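Local coordinates for nickel-dependent hydrogenase large subunit (PDB 3MYR), which forms the large subunit of a heterodimeric [NiFe] hydrogenase, holding the nickel-iron centre that oxidises H2 and passes its electrons to an acceptor, at residues Y268-N280 / A523-Q535. Residues are numbered along the deposited sequence; the frame is centred on the assembly and turned at random.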
# COMPACT_ATOMS: atom_id res chain seq x y z
N TYR B 268 14.49 17.72 -15.94
CA TYR B 268 14.82 17.75 -14.52
C TYR B 268 16.16 17.03 -14.18
O TYR B 268 16.31 16.41 -13.13
CB TYR B 268 13.67 17.08 -13.75
CG TYR B 268 12.39 17.93 -13.75
CD1 TYR B 268 11.28 17.53 -14.47
CD2 TYR B 268 12.34 19.17 -13.07
CE1 TYR B 268 10.13 18.29 -14.47
CE2 TYR B 268 11.20 19.95 -13.08
CZ TYR B 268 10.09 19.50 -13.75
OH TYR B 268 8.88 20.20 -13.73
N LYS B 269 17.13 17.17 -15.07
CA LYS B 269 18.33 16.39 -15.07
C LYS B 269 19.15 16.80 -13.87
O LYS B 269 19.87 15.95 -13.33
CB LYS B 269 19.15 16.66 -16.35
CG LYS B 269 18.62 15.90 -17.61
CD LYS B 269 19.39 16.45 -18.86
CE LYS B 269 18.86 15.87 -20.14
NZ LYS B 269 19.82 16.05 -21.28
N ASP B 270 19.02 18.05 -13.42
CA ASP B 270 19.71 18.48 -12.18
C ASP B 270 19.18 17.72 -10.92
O ASP B 270 19.87 17.63 -9.89
CB ASP B 270 19.59 20.00 -11.96
CG ASP B 270 18.14 20.45 -11.86
OD1 ASP B 270 17.74 21.07 -10.84
OD2 ASP B 270 17.35 20.12 -12.78
N TRP B 271 18.01 17.08 -11.02
CA TRP B 271 17.50 16.25 -9.90
C TRP B 271 18.24 14.92 -9.91
O TRP B 271 17.98 14.04 -9.08
CB TRP B 271 15.94 16.08 -9.98
CG TRP B 271 15.32 17.36 -9.46
CD1 TRP B 271 15.19 18.54 -10.14
CD2 TRP B 271 14.95 17.63 -8.10
NE1 TRP B 271 14.70 19.52 -9.30
CE2 TRP B 271 14.54 19.00 -8.04
CE3 TRP B 271 14.90 16.84 -6.92
CZ2 TRP B 271 14.13 19.62 -6.84
CZ3 TRP B 271 14.42 17.41 -5.76
CH2 TRP B 271 14.07 18.82 -5.72
N GLY B 272 19.13 14.78 -10.88
CA GLY B 272 20.06 13.64 -10.87
C GLY B 272 21.29 13.98 -10.03
O GLY B 272 22.22 13.19 -9.95
N GLU B 273 21.27 15.12 -9.33
CA GLU B 273 22.45 15.53 -8.56
C GLU B 273 22.13 15.76 -7.12
O GLU B 273 22.98 16.31 -6.37
CB GLU B 273 23.08 16.82 -9.15
CG GLU B 273 23.48 16.66 -10.65
CD GLU B 273 24.01 17.98 -11.25
OE1 GLU B 273 24.91 18.56 -10.59
OE2 GLU B 273 23.54 18.41 -12.36
N ARG B 274 20.92 15.40 -6.71
CA ARG B 274 20.59 15.55 -5.30
C ARG B 274 19.77 14.37 -4.84
O ARG B 274 19.17 13.68 -5.67
CB ARG B 274 19.85 16.91 -5.03
CG ARG B 274 18.53 17.11 -5.75
CD ARG B 274 17.91 18.53 -5.50
NE ARG B 274 18.84 19.57 -5.98
CZ ARG B 274 18.79 20.06 -7.22
NH1 ARG B 274 17.79 19.69 -8.07
NH2 ARG B 274 19.67 20.96 -7.60
N GLY B 275 19.64 14.23 -3.52
CA GLY B 275 18.60 13.35 -2.95
C GLY B 275 19.06 11.91 -2.74
O GLY B 275 18.26 10.96 -2.75
N GLU B 276 20.36 11.71 -2.55
CA GLU B 276 20.85 10.37 -2.17
C GLU B 276 22.09 10.52 -1.27
O GLU B 276 23.21 10.72 -1.76
CB GLU B 276 21.14 9.47 -3.39
CG GLU B 276 21.19 7.95 -3.06
CD GLU B 276 22.47 7.55 -2.22
OE1 GLU B 276 22.36 7.29 -1.00
OE2 GLU B 276 23.57 7.52 -2.79
N GLY B 277 21.90 10.43 0.05
CA GLY B 277 23.01 10.81 0.94
C GLY B 277 23.65 9.68 1.71
O GLY B 277 24.40 9.95 2.66
N LEU B 278 23.39 8.44 1.31
CA LEU B 278 23.90 7.26 2.06
C LEU B 278 24.96 6.49 1.29
O LEU B 278 26.02 6.11 1.86
CB LEU B 278 22.77 6.29 2.45
CG LEU B 278 21.63 6.75 3.36
CD1 LEU B 278 20.64 5.55 3.72
CD2 LEU B 278 22.24 7.31 4.63
N GLY B 279 24.66 6.18 0.02
CA GLY B 279 25.57 5.38 -0.76
C GLY B 279 25.54 3.85 -0.49
O GLY B 279 26.32 3.12 -1.09
N ASN B 280 24.67 3.38 0.41
CA ASN B 280 24.59 1.94 0.78
C ASN B 280 23.19 1.44 0.42
O ASN B 280 22.23 2.15 0.66
CB ASN B 280 24.77 1.78 2.28
CG ASN B 280 26.05 2.47 2.78
OD1 ASN B 280 27.08 2.46 2.09
ND2 ASN B 280 25.98 3.04 3.96
N ALA B 523 21.86 9.48 10.24
CA ALA B 523 20.54 9.75 9.67
C ALA B 523 20.05 8.58 8.83
O ALA B 523 20.88 7.84 8.25
CB ALA B 523 20.60 11.08 8.78
N GLY B 524 18.72 8.45 8.68
CA GLY B 524 18.16 7.51 7.73
C GLY B 524 18.11 8.05 6.29
O GLY B 524 18.39 9.23 6.06
N ALA B 525 17.69 7.19 5.33
CA ALA B 525 17.71 7.55 3.90
C ALA B 525 16.97 8.88 3.58
O ALA B 525 17.54 9.75 2.92
CB ALA B 525 17.23 6.45 3.03
N TYR B 526 15.76 9.06 4.10
CA TYR B 526 15.00 10.29 3.73
C TYR B 526 15.78 11.48 4.24
O TYR B 526 15.92 12.49 3.59
CB TYR B 526 13.64 10.34 4.44
CG TYR B 526 12.57 9.37 3.95
CD1 TYR B 526 12.87 8.32 3.07
CD2 TYR B 526 11.27 9.50 4.40
CE1 TYR B 526 11.88 7.43 2.63
CE2 TYR B 526 10.25 8.61 3.94
CZ TYR B 526 10.58 7.56 3.11
OH TYR B 526 9.61 6.61 2.81
N GLU B 527 16.23 11.38 5.48
CA GLU B 527 16.90 12.48 6.14
C GLU B 527 18.23 12.81 5.42
O GLU B 527 18.54 13.99 5.15
CB GLU B 527 17.10 12.15 7.65
CG GLU B 527 15.77 11.95 8.47
CD GLU B 527 16.07 11.37 9.88
OE1 GLU B 527 15.31 11.64 10.85
OE2 GLU B 527 17.10 10.66 10.03
N ALA B 528 19.00 11.79 5.07
CA ALA B 528 20.29 12.04 4.43
C ALA B 528 20.01 12.55 3.01
O ALA B 528 20.77 13.38 2.49
CB ALA B 528 21.15 10.76 4.37
N ALA B 529 18.89 12.12 2.40
CA ALA B 529 18.55 12.56 1.03
C ALA B 529 18.26 14.08 0.98
O ALA B 529 18.71 14.77 0.07
CB ALA B 529 17.35 11.76 0.51
N LEU B 530 17.40 14.57 1.88
CA LEU B 530 17.12 15.97 2.00
C LEU B 530 18.36 16.77 2.38
O LEU B 530 18.48 17.95 1.96
CB LEU B 530 16.04 16.21 3.06
CG LEU B 530 14.66 15.63 2.57
CD1 LEU B 530 13.56 15.92 3.60
CD2 LEU B 530 14.26 16.20 1.18
N GLN B 531 19.27 16.17 3.18
CA GLN B 531 20.49 16.85 3.53
C GLN B 531 21.44 16.90 2.33
O GLN B 531 22.40 17.61 2.38
CB GLN B 531 21.16 16.23 4.77
CG GLN B 531 20.29 16.50 5.99
CD GLN B 531 20.62 15.68 7.22
OE1 GLN B 531 19.88 15.71 8.20
NE2 GLN B 531 21.74 14.96 7.19
N ASP B 532 21.17 16.15 1.26
CA ASP B 532 22.08 16.11 0.09
C ASP B 532 21.66 17.14 -1.02
O ASP B 532 20.77 16.87 -1.87
CB ASP B 532 22.19 14.66 -0.44
CG ASP B 532 22.83 14.57 -1.82
OD1 ASP B 532 22.51 13.63 -2.59
OD2 ASP B 532 23.71 15.41 -2.13
N ASN B 533 22.24 18.32 -0.97
CA ASN B 533 22.12 19.28 -2.08
C ASN B 533 20.69 19.82 -2.32
O ASN B 533 20.22 19.95 -3.45
CB ASN B 533 22.73 18.64 -3.36
CG ASN B 533 23.01 19.68 -4.48
OD1 ASN B 533 23.20 19.32 -5.67
ND2 ASN B 533 23.03 20.95 -4.12
N HIS B 534 19.95 20.09 -1.25
CA HIS B 534 18.62 20.70 -1.43
C HIS B 534 18.54 22.16 -1.02
O HIS B 534 18.90 22.48 0.08
CB HIS B 534 17.53 19.92 -0.66
CG HIS B 534 17.24 18.57 -1.25
ND1 HIS B 534 16.00 18.22 -1.78
CD2 HIS B 534 18.05 17.50 -1.48
CE1 HIS B 534 16.07 17.02 -2.33
NE2 HIS B 534 17.29 16.56 -2.16
N GLN B 535 17.85 22.97 -1.82
CA GLN B 535 17.53 24.39 -1.53
C GLN B 535 16.01 24.53 -1.71
O GLN B 535 15.40 23.82 -2.54
CB GLN B 535 18.30 25.32 -2.48
CG GLN B 535 19.84 25.37 -2.20
CD GLN B 535 20.65 24.10 -2.70
OE1 GLN B 535 21.71 23.73 -2.12
NE2 GLN B 535 20.17 23.45 -3.78
O HOH W 1 24.70 15.56 -4.44
O HOH W 2 19.55 9.23 1.03
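Arg274 and Asp532 carry the junction between the loop that follows helix 236-265 and the short helix 525-531 of the [NiFe] hydrogenase large subunit, away from the metal sites. Arg274 NE gives a hydrogen bond to Asn533 O (2.9 Å), which lies near the guanidinium plane. With CG between the backbone N and the carbonyl carbon (chi1 61°), the Arg274 side chain carries CD over the centre of the His534 ring in a CH-pi contact, 4.0 Å from CD to the ring centroid; the bend at chi3 then brings NE round to Asn533 O. Asp532 turns its carboxylate to the loop with CG anti to the backbone N (chi1 166°); OD1 takes the Glu276 N-H through its anti lone pair, 2.9 Å from N to OD1. Beside it, Gly275 CA makes a CA-H...O contact of 3.3 Å with Ala529 O, and at Gly277 a side chain would strike Ala528 O. Water 2 spans the junction, accepting from Gly277 N and donating to Ala525 O. Farther along, Leu278 lies on the first turn of the helix, CD1 on Ala525 CB and CD2 on Ala528 CB. An alanine in place of Arg274 would probably leave Asn533 O without this donor and uncover one face of His534. Behind this layer, Asp270 bridges Arg274 and Arg178. Glu276 OE2 pairs with Arg308, while OE1 accepts from Leu278 N and, through its syn lone pair, from Gly279 N at 2.8 Å.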